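Local coordinates for 4'-phospho-dehydrooxetanocin synthase (Bacillus megaterium, PDB 5UL3), which catalyses the oxidative ring contraction of dAMP to an oxetane aldehyde in oxetanocin A biosynthesis, using cobalamin, a [4Fe-4S] cluster and S-adenosylmethionine, at residues A375-L386 / E415-A426. Numbering follows the deposited sequence. Where two conformers were deposited one is given.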
ATOM      1  N   ALA A 375       2.583 -20.001  -9.840  1.00 32.95           N
ATOM      2  CA  ALA A 375       2.344 -19.436 -11.166  1.00 32.91           C
ATOM      3  C   ALA A 375       1.002 -19.888 -11.732  1.00 35.48           C
ATOM      4  O   ALA A 375       0.308 -19.099 -12.389  1.00 30.01           O
ATOM      5  CB  ALA A 375       3.482 -19.795 -12.120  1.00 29.54           C
ATOM      6  N   GLN A 376       0.604 -21.148 -11.476  1.00 28.46           N
ATOM      7  CA  GLN A 376      -0.688 -21.602 -11.976  1.00 32.79           C
ATOM      8  C   GLN A 376      -1.836 -20.911 -11.252  1.00 29.48           C
ATOM      9  O   GLN A 376      -2.887 -20.667 -11.849  1.00 28.36           O
ATOM     10  CB  GLN A 376      -0.811 -23.125 -11.850  1.00 36.84           C
ATOM     11  CG  GLN A 376      -2.050 -23.679 -12.559  1.00 32.85           C
ATOM     12  CD  GLN A 376      -2.043 -23.360 -14.046  1.00 41.95           C
ATOM     13  OE1 GLN A 376      -1.026 -23.531 -14.721  1.00 42.63           O
ATOM     14  NE2 GLN A 376      -3.168 -22.873 -14.561  1.00 36.35           N
ATOM     15  N   ARG A 377      -1.654 -20.583  -9.972  1.00 27.21           N
ATOM     16  CA  ARG A 377      -2.664 -19.805  -9.268  1.00 28.23           C
ATOM     17  C   ARG A 377      -2.877 -18.445  -9.936  1.00 23.74           C
ATOM     18  O   ARG A 377      -4.018 -17.993 -10.094  1.00 24.84           O
ATOM     19  CB  ARG A 377      -2.250 -19.631  -7.809  1.00 26.26           C
ATOM     20  CG  ARG A 377      -3.116 -18.660  -7.040  1.00 26.76           C
ATOM     21  CD  ARG A 377      -2.788 -18.656  -5.563  1.00 28.46           C
ATOM     22  NE  ARG A 377      -3.493 -17.595  -4.852  1.00 25.59           N
ATOM     23  CZ  ARG A 377      -3.124 -16.314  -4.861  1.00 23.43           C
ATOM     24  NH1 ARG A 377      -2.053 -15.922  -5.560  1.00 24.43           N
ATOM     25  NH2 ARG A 377      -3.821 -15.419  -4.167  1.00 24.61           N
ATOM     26  N   ILE A 378      -1.791 -17.770 -10.312  1.00 23.86           N
ATOM     27  CA  ILE A 378      -1.935 -16.469 -10.969  1.00 24.19           C
ATOM     28  C   ILE A 378      -2.629 -16.633 -12.318  1.00 27.09           C
ATOM     29  O   ILE A 378      -3.524 -15.855 -12.675  1.00 26.35           O
ATOM     30  CB  ILE A 378      -0.559 -15.786 -11.109  1.00 24.61           C
ATOM     31  CG1 ILE A 378       0.086 -15.546  -9.731  1.00 25.79           C
ATOM     32  CG2 ILE A 378      -0.685 -14.462 -11.903  1.00 24.24           C
ATOM     33  CD1 ILE A 378      -0.726 -14.663  -8.778  1.00 25.53           C
ATOM     34  N   ILE A 379      -2.229 -17.648 -13.088  1.00 27.43           N
ATOM     35  CA  ILE A 379      -2.841 -17.877 -14.392  1.00 29.85           C
ATOM     36  C   ILE A 379      -4.334 -18.141 -14.242  1.00 29.88           C
ATOM     37  O   ILE A 379      -5.143 -17.615 -15.014  1.00 30.56           O
ATOM     38  CB  ILE A 379      -2.113 -19.016 -15.134  1.00 30.26           C
ATOM     39  CG1 ILE A 379      -0.731 -18.515 -15.581  1.00 28.30           C
ATOM     40  CG2 ILE A 379      -2.946 -19.482 -16.326  1.00 34.49           C
ATOM     41  CD1 ILE A 379       0.216 -19.614 -16.052  1.00 34.93           C
ATOM     42  N   ASP A 380      -4.731 -18.893 -13.203  1.00 30.52           N
ATOM     43  CA  ASP A 380      -6.157 -19.128 -12.944  1.00 31.28           C
ATOM     44  C   ASP A 380      -6.907 -17.836 -12.592  1.00 29.53           C
ATOM     45  O   ASP A 380      -8.049 -17.631 -13.029  1.00 29.19           O
ATOM     46  CB  ASP A 380      -6.326 -20.158 -11.818  1.00 32.69           C
ATOM     47  CG  ASP A 380      -5.889 -21.564 -12.232  1.00 40.73           C
ATOM     48  OD1 ASP A 380      -5.508 -21.746 -13.406  1.00 35.06           O
ATOM     49  OD2 ASP A 380      -5.918 -22.481 -11.381  1.00 38.03           O
ATOM     50  N   ILE A 381      -6.304 -16.966 -11.774  1.00 30.32           N
ATOM     51  CA  ILE A 381      -6.930 -15.670 -11.501  1.00 27.93           C
ATOM     52  C   ILE A 381      -7.083 -14.876 -12.797  1.00 27.47           C
ATOM     53  O   ILE A 381      -8.155 -14.313 -13.084  1.00 27.60           O
ATOM     54  CB  ILE A 381      -6.115 -14.899 -10.446  1.00 23.40           C
ATOM     55  CG1 ILE A 381      -6.205 -15.608  -9.090  1.00 27.30           C
ATOM     56  CG2 ILE A 381      -6.620 -13.432 -10.329  1.00 22.18           C
ATOM     57  CD1 ILE A 381      -5.145 -15.164  -8.085  1.00 28.64           C
ATOM     58  N   CYS A 382      -6.028 -14.850 -13.613  1.00 24.88           N
ATOM     59  CA  CYS A 382      -6.075 -14.131 -14.880  1.00 28.18           C
ATOM     60  C   CYS A 382      -7.146 -14.704 -15.798  1.00 30.65           C
ATOM     61  O   CYS A 382      -7.864 -13.950 -16.461  1.00 30.69           O
ATOM     62  CB  CYS A 382      -4.711 -14.176 -15.560  1.00 28.27           C
ATOM     63  SG  CYS A 382      -3.468 -13.172 -14.722  1.00 28.45           S
ATOM     64  N   GLU A 383      -7.259 -16.035 -15.854  1.00 29.49           N
ATOM     65  CA  GLU A 383      -8.297 -16.652 -16.673  1.00 30.57           C
ATOM     66  C   GLU A 383      -9.679 -16.245 -16.188  1.00 35.66           C
ATOM     67  O   GLU A 383     -10.581 -16.015 -16.997  1.00 35.45           O
ATOM     68  CB  GLU A 383      -8.155 -18.177 -16.665  1.00 32.74           C
ATOM     69  CG  GLU A 383      -7.013 -18.672 -17.545  1.00 39.75           C
ATOM     70  CD  GLU A 383      -6.950 -20.193 -17.667  1.00 50.36           C
ATOM     71  OE1 GLU A 383      -7.294 -20.908 -16.698  1.00 47.59           O
ATOM     72  OE2 GLU A 383      -6.555 -20.671 -18.749  1.00 46.32           O
ATOM     73  N   GLY A 384      -9.852 -16.133 -14.869  1.00 28.88           N
ATOM     74  CA  GLY A 384     -11.114 -15.655 -14.329  1.00 31.11           C
ATOM     75  C   GLY A 384     -11.417 -14.220 -14.720  1.00 30.41           C
ATOM     76  O   GLY A 384     -12.557 -13.886 -15.053  1.00 34.02           O
ATOM     77  N   LEU A 385     -10.405 -13.348 -14.677  1.00 26.08           N
ATOM     78  CA  LEU A 385     -10.599 -11.961 -15.091  1.00 28.22           C
ATOM     79  C   LEU A 385     -10.944 -11.877 -16.570  1.00 32.46           C
ATOM     80  O   LEU A 385     -11.736 -11.020 -16.987  1.00 33.52           O
ATOM     81  CB  LEU A 385      -9.337 -11.141 -14.790  1.00 26.95           C
ATOM     82  CG  LEU A 385      -9.077 -10.870 -13.305  1.00 29.26           C
ATOM     83  CD1 LEU A 385      -7.763 -10.121 -13.110  1.00 25.31           C
ATOM     84  CD2 LEU A 385     -10.230 -10.052 -12.734  1.00 33.31           C
ATOM     85  N   LEU A 386     -10.353 -12.760 -17.378  1.00 29.10           N
ATOM     86  CA  LEU A 386     -10.582 -12.732 -18.813  1.00 36.30           C
ATOM     87  C   LEU A 386     -11.983 -13.217 -19.171  1.00 37.47           C
ATOM     88  O   LEU A 386     -12.445 -12.958 -20.286  1.00 39.46           O
ATOM     89  CB  LEU A 386      -9.508 -13.565 -19.514  1.00 31.81           C
ATOM     90  CG  LEU A 386      -8.104 -12.933 -19.504  1.00 28.77           C
ATOM     91  CD1 LEU A 386      -7.043 -13.948 -19.919  1.00 30.94           C
ATOM     92  CD2 LEU A 386      -8.075 -11.710 -20.415  1.00 34.18           C
ATOM     93  N   GLU A 415       7.825 -20.867 -17.961  0.50 29.85           N
ATOM     94  CA  GLU A 415       6.484 -20.860 -17.380  0.50 33.85           C
ATOM     95  C   GLU A 415       6.210 -19.553 -16.643  0.50 31.39           C
ATOM     96  O   GLU A 415       5.066 -19.084 -16.613  0.50 29.73           O
ATOM     97  CB  GLU A 415       6.309 -22.066 -16.447  0.50 33.44           C
ATOM     98  CG  GLU A 415       4.889 -22.268 -15.907  0.50 37.72           C
ATOM     99  CD  GLU A 415       3.882 -22.653 -16.988  0.50 38.09           C
ATOM    100  OE1 GLU A 415       2.736 -22.162 -16.934  0.50 42.73           O
ATOM    101  OE2 GLU A 415       4.235 -23.444 -17.889  0.50 39.93           O
ATOM    102  N   ARG A 416       7.247 -18.942 -16.065  1.00 26.18           N
ATOM    103  CA  ARG A 416       7.091 -17.641 -15.433  1.00 28.71           C
ATOM    104  C   ARG A 416       6.746 -16.571 -16.466  1.00 28.40           C
ATOM    105  O   ARG A 416       5.875 -15.724 -16.225  1.00 25.39           O
ATOM    106  CB  ARG A 416       8.372 -17.293 -14.680  1.00 33.06           C
ATOM    107  CG  ARG A 416       8.230 -16.234 -13.621  1.00 36.73           C
ATOM    108  CD  ARG A 416       6.889 -16.345 -12.889  1.00 32.87           C
ATOM    109  NE  ARG A 416       6.820 -17.455 -11.942  1.00 34.17           N
ATOM    110  CZ  ARG A 416       7.114 -17.352 -10.647  1.00 28.96           C
ATOM    111  NH1 ARG A 416       7.524 -16.201 -10.139  1.00 27.45           N
ATOM    112  NH2 ARG A 416       6.999 -18.402  -9.855  1.00 29.29           N
ATOM    113  N   LEU A 417       7.408 -16.602 -17.631  1.00 25.42           N
ATOM    114  CA  LEU A 417       7.081 -15.649 -18.693  1.00 26.59           C
ATOM    115  C   LEU A 417       5.642 -15.830 -19.164  1.00 29.05           C
ATOM    116  O   LEU A 417       4.922 -14.845 -19.379  1.00 27.41           O
ATOM    117  CB  LEU A 417       8.057 -15.805 -19.859  1.00 28.47           C
ATOM    118  CG  LEU A 417       7.805 -14.870 -21.039  1.00 26.55           C
ATOM    119  CD1 LEU A 417       8.006 -13.423 -20.612  1.00 30.51           C
ATOM    120  CD2 LEU A 417       8.739 -15.240 -22.190  1.00 30.82           C
ATOM    121  N   LYS A 418       5.195 -17.083 -19.306  1.00 26.28           N
ATOM    122  CA  LYS A 418       3.791 -17.323 -19.641  1.00 28.95           C
ATOM    123  C   LYS A 418       2.855 -16.701 -18.607  1.00 29.78           C
ATOM    124  O   LYS A 418       1.853 -16.068 -18.963  1.00 25.77           O
ATOM    125  CB  LYS A 418       3.524 -18.824 -19.762  1.00 25.55           C
ATOM    126  CG  LYS A 418       2.045 -19.149 -19.940  1.00 30.31           C
ATOM    127  CD  LYS A 418       1.806 -20.659 -20.163  1.00 35.98           C
ATOM    128  CE  LYS A 418       0.311 -20.938 -20.346  1.00 42.01           C
ATOM    129  NZ  LYS A 418      -0.032 -22.396 -20.229  1.00 46.81           N
ATOM    130  N   MET A 419       3.167 -16.864 -17.322  1.00 27.70           N
ATOM    131  CA  MET A 419       2.336 -16.282 -16.269  1.00 29.13           C
ATOM    132  C   MET A 419       2.283 -14.763 -16.387  1.00 26.72           C
ATOM    133  O   MET A 419       1.208 -14.153 -16.292  1.00 26.56           O
ATOM    134  CB  MET A 419       2.870 -16.692 -14.888  1.00 28.91           C
ATOM    135  CG  MET A 419       2.001 -16.216 -13.707  1.00 27.58           C
ATOM    136  SD  MET A 419       3.029 -15.917 -12.243  1.00 27.46           S
ATOM    137  CE  MET A 419       3.892 -14.456 -12.796  1.00 28.68           C
ATOM    138  N   TRP A 420       3.441 -14.130 -16.583  1.00 25.10           N
ATOM    139  CA  TRP A 420       3.448 -12.680 -16.740  1.00 25.43           C
ATOM    140  C   TRP A 420       2.657 -12.248 -17.971  1.00 26.86           C
ATOM    141  O   TRP A 420       2.004 -11.194 -17.957  1.00 24.83           O
ATOM    142  CB  TRP A 420       4.894 -12.180 -16.805  1.00 22.34           C
ATOM    143  CG  TRP A 420       5.497 -12.007 -15.446  1.00 26.77           C
ATOM    144  CD1 TRP A 420       6.277 -12.918 -14.749  1.00 30.05           C
ATOM    145  CD2 TRP A 420       5.348 -10.870 -14.588  1.00 25.46           C
ATOM    146  NE1 TRP A 420       6.623 -12.395 -13.522  1.00 24.98           N
ATOM    147  CE2 TRP A 420       6.068 -11.141 -13.400  1.00 26.75           C
ATOM    148  CE3 TRP A 420       4.678  -9.640 -14.709  1.00 25.74           C
ATOM    149  CZ2 TRP A 420       6.140 -10.226 -12.347  1.00 25.28           C
ATOM    150  CZ3 TRP A 420       4.748  -8.740 -13.657  1.00 25.58           C
ATOM    151  CH2 TRP A 420       5.477  -9.039 -12.490  1.00 25.96           C
ATOM    152  N   HIS A 421       2.694 -13.046 -19.038  1.00 24.63           N
ATOM    153  CA  HIS A 421       1.883 -12.731 -20.211  1.00 28.79           C
ATOM    154  C   HIS A 421       0.406 -12.764 -19.864  1.00 28.38           C
ATOM    155  O   HIS A 421      -0.348 -11.864 -20.253  1.00 26.87           O
ATOM    156  CB  HIS A 421       2.186 -13.699 -21.354  1.00 29.82           C
ATOM    157  CG  HIS A 421       1.443 -13.390 -22.620  1.00 30.33           C
ATOM    158  ND1 HIS A 421       0.820 -14.363 -23.372  1.00 35.23           N
ATOM    159  CD2 HIS A 421       1.229 -12.219 -23.268  1.00 37.77           C
ATOM    160  CE1 HIS A 421       0.248 -13.805 -24.424  1.00 34.29           C
ATOM    161  NE2 HIS A 421       0.486 -12.507 -24.389  1.00 32.42           N
ATOM    162  N   TYR A 422      -0.026 -13.788 -19.117  1.00 26.63           N
ATOM    163  CA  TYR A 422      -1.413 -13.835 -18.663  1.00 28.93           C
ATOM    164  C   TYR A 422      -1.756 -12.617 -17.820  1.00 30.31           C
ATOM    165  O   TYR A 422      -2.875 -12.098 -17.906  1.00 26.88           O
ATOM    166  CB  TYR A 422      -1.681 -15.116 -17.868  1.00 23.07           C
ATOM    167  CG  TYR A 422      -2.201 -16.248 -18.736  1.00 31.54           C
ATOM    168  CD1 TYR A 422      -1.332 -17.070 -19.419  1.00 32.33           C
ATOM    169  CD2 TYR A 422      -3.563 -16.454 -18.903  1.00 31.83           C
ATOM    170  CE1 TYR A 422      -1.794 -18.093 -20.225  1.00 41.42           C
ATOM    171  CE2 TYR A 422      -4.043 -17.478 -19.711  1.00 39.97           C
ATOM    172  CZ  TYR A 422      -3.146 -18.293 -20.366  1.00 45.09           C
ATOM    173  OH  TYR A 422      -3.588 -19.317 -21.171  1.00 48.36           O
ATOM    174  N   CYS A 423      -0.823 -12.164 -16.970  1.00 23.60           N
ATOM    175  CA  CYS A 423      -1.068 -10.936 -16.215  1.00 23.39           C
ATOM    176  C   CYS A 423      -1.303  -9.758 -17.156  1.00 25.86           C
ATOM    177  O   CYS A 423      -2.241  -8.977 -16.970  1.00 25.15           O
ATOM    178  CB  CYS A 423       0.103 -10.632 -15.291  1.00 26.32           C
ATOM    179  SG  CYS A 423       0.191 -11.753 -13.887  1.00 25.93           S
ATOM    180  N   ALA A 424      -0.456  -9.616 -18.178  1.00 26.92           N
ATOM    181  CA  ALA A 424      -0.657  -8.536 -19.143  1.00 26.66           C
ATOM    182  C   ALA A 424      -2.010  -8.661 -19.842  1.00 25.80           C
ATOM    183  O   ALA A 424      -2.742  -7.669 -19.990  1.00 27.89           O
ATOM    184  CB  ALA A 424       0.479  -8.525 -20.165  1.00 27.45           C
ATOM    185  N   LEU A 425      -2.349  -9.869 -20.298  1.00 26.76           N
ATOM    186  CA  LEU A 425      -3.626 -10.077 -20.975  1.00 30.46           C
ATOM    187  C   LEU A 425      -4.793  -9.685 -20.084  1.00 36.79           C
ATOM    188  O   LEU A 425      -5.792  -9.132 -20.561  1.00 31.90           O
ATOM    189  CB  LEU A 425      -3.775 -11.537 -21.407  1.00 28.60           C
ATOM    190  CG  LEU A 425      -2.864 -12.047 -22.525  1.00 32.74           C
ATOM    191  CD1 LEU A 425      -3.098 -13.532 -22.745  1.00 31.89           C
ATOM    192  CD2 LEU A 425      -3.144 -11.277 -23.805  1.00 35.68           C
ATOM    193  N   ALA A 426      -4.691  -9.965 -18.784  1.00 24.98           N
ATOM    194  CA  ALA A 426      -5.812  -9.709 -17.889  1.00 26.27           C
ATOM    195  C   ALA A 426      -5.872  -8.268 -17.396  1.00 26.69           C
ATOM    196  O   ALA A 426      -6.807  -7.927 -16.663  1.00 25.54           O
ATOM    197  CB  ALA A 426      -5.750 -10.658 -16.693  1.00 27.84           C
TER
HETATM  198  O   HOH W   1       0.490 -22.995 -17.703  1.00 52.70           O
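Two consecutive outer helices of the partial TIM barrel that forms the radical SAM domain lie side by side here, Ile379 of one set as a knob into a hole made by Glu415, Lys418, Met419 and Tyr422 of the other. Strand 393-398 links them, so they run nearly parallel, 23° apart, with axes 8.9 Å from each other at closest approach. The branched Ile379 fills its hole with both arms. Its CG2 stands over the centre of the Tyr422 ring, 3.9 Å from the centroid and only 6° off the normal, a CH-pi contact; the other arm lays CG1 and CD1 against Met419 CA. The opposite charges of Glu415 and Lys418 frame the solvent-facing side, where a water accepts a hydrogen bond from Lys418 NZ, while its link to Gln376 OE1 is weak. Tyr422 suits this border because its flat ring covers the isoleucine and its edge lies near Cys382 CB.

On the barrel side the fillers are flexible or small. Met419, with CG anti to its backbone N (chi1 -176°), reaches across so that CG lies 3.7 Å from Ile378 CB and SD touches Ala375 CB. Beyond Ala375, Arg416 bends back, and its NH1 is hydrogen-bonded to Ser402 O; the Arg416 side chain lies about 12 Å from the side chain of the cluster ligand Cys313. Cys382 and Ala426 are small enough for their CA atoms to lie 5.4 Å apart, CB against CB, and Leu385 CB and Leu386 CG both rest against the Ala426 methyl. One turn before Ala426 the two thiols meet without a disulfide, Cys382 SG 4.0 Å from Cys423 SG, and the latter sulfur also packs 3.5 Å from Ile378 CG2.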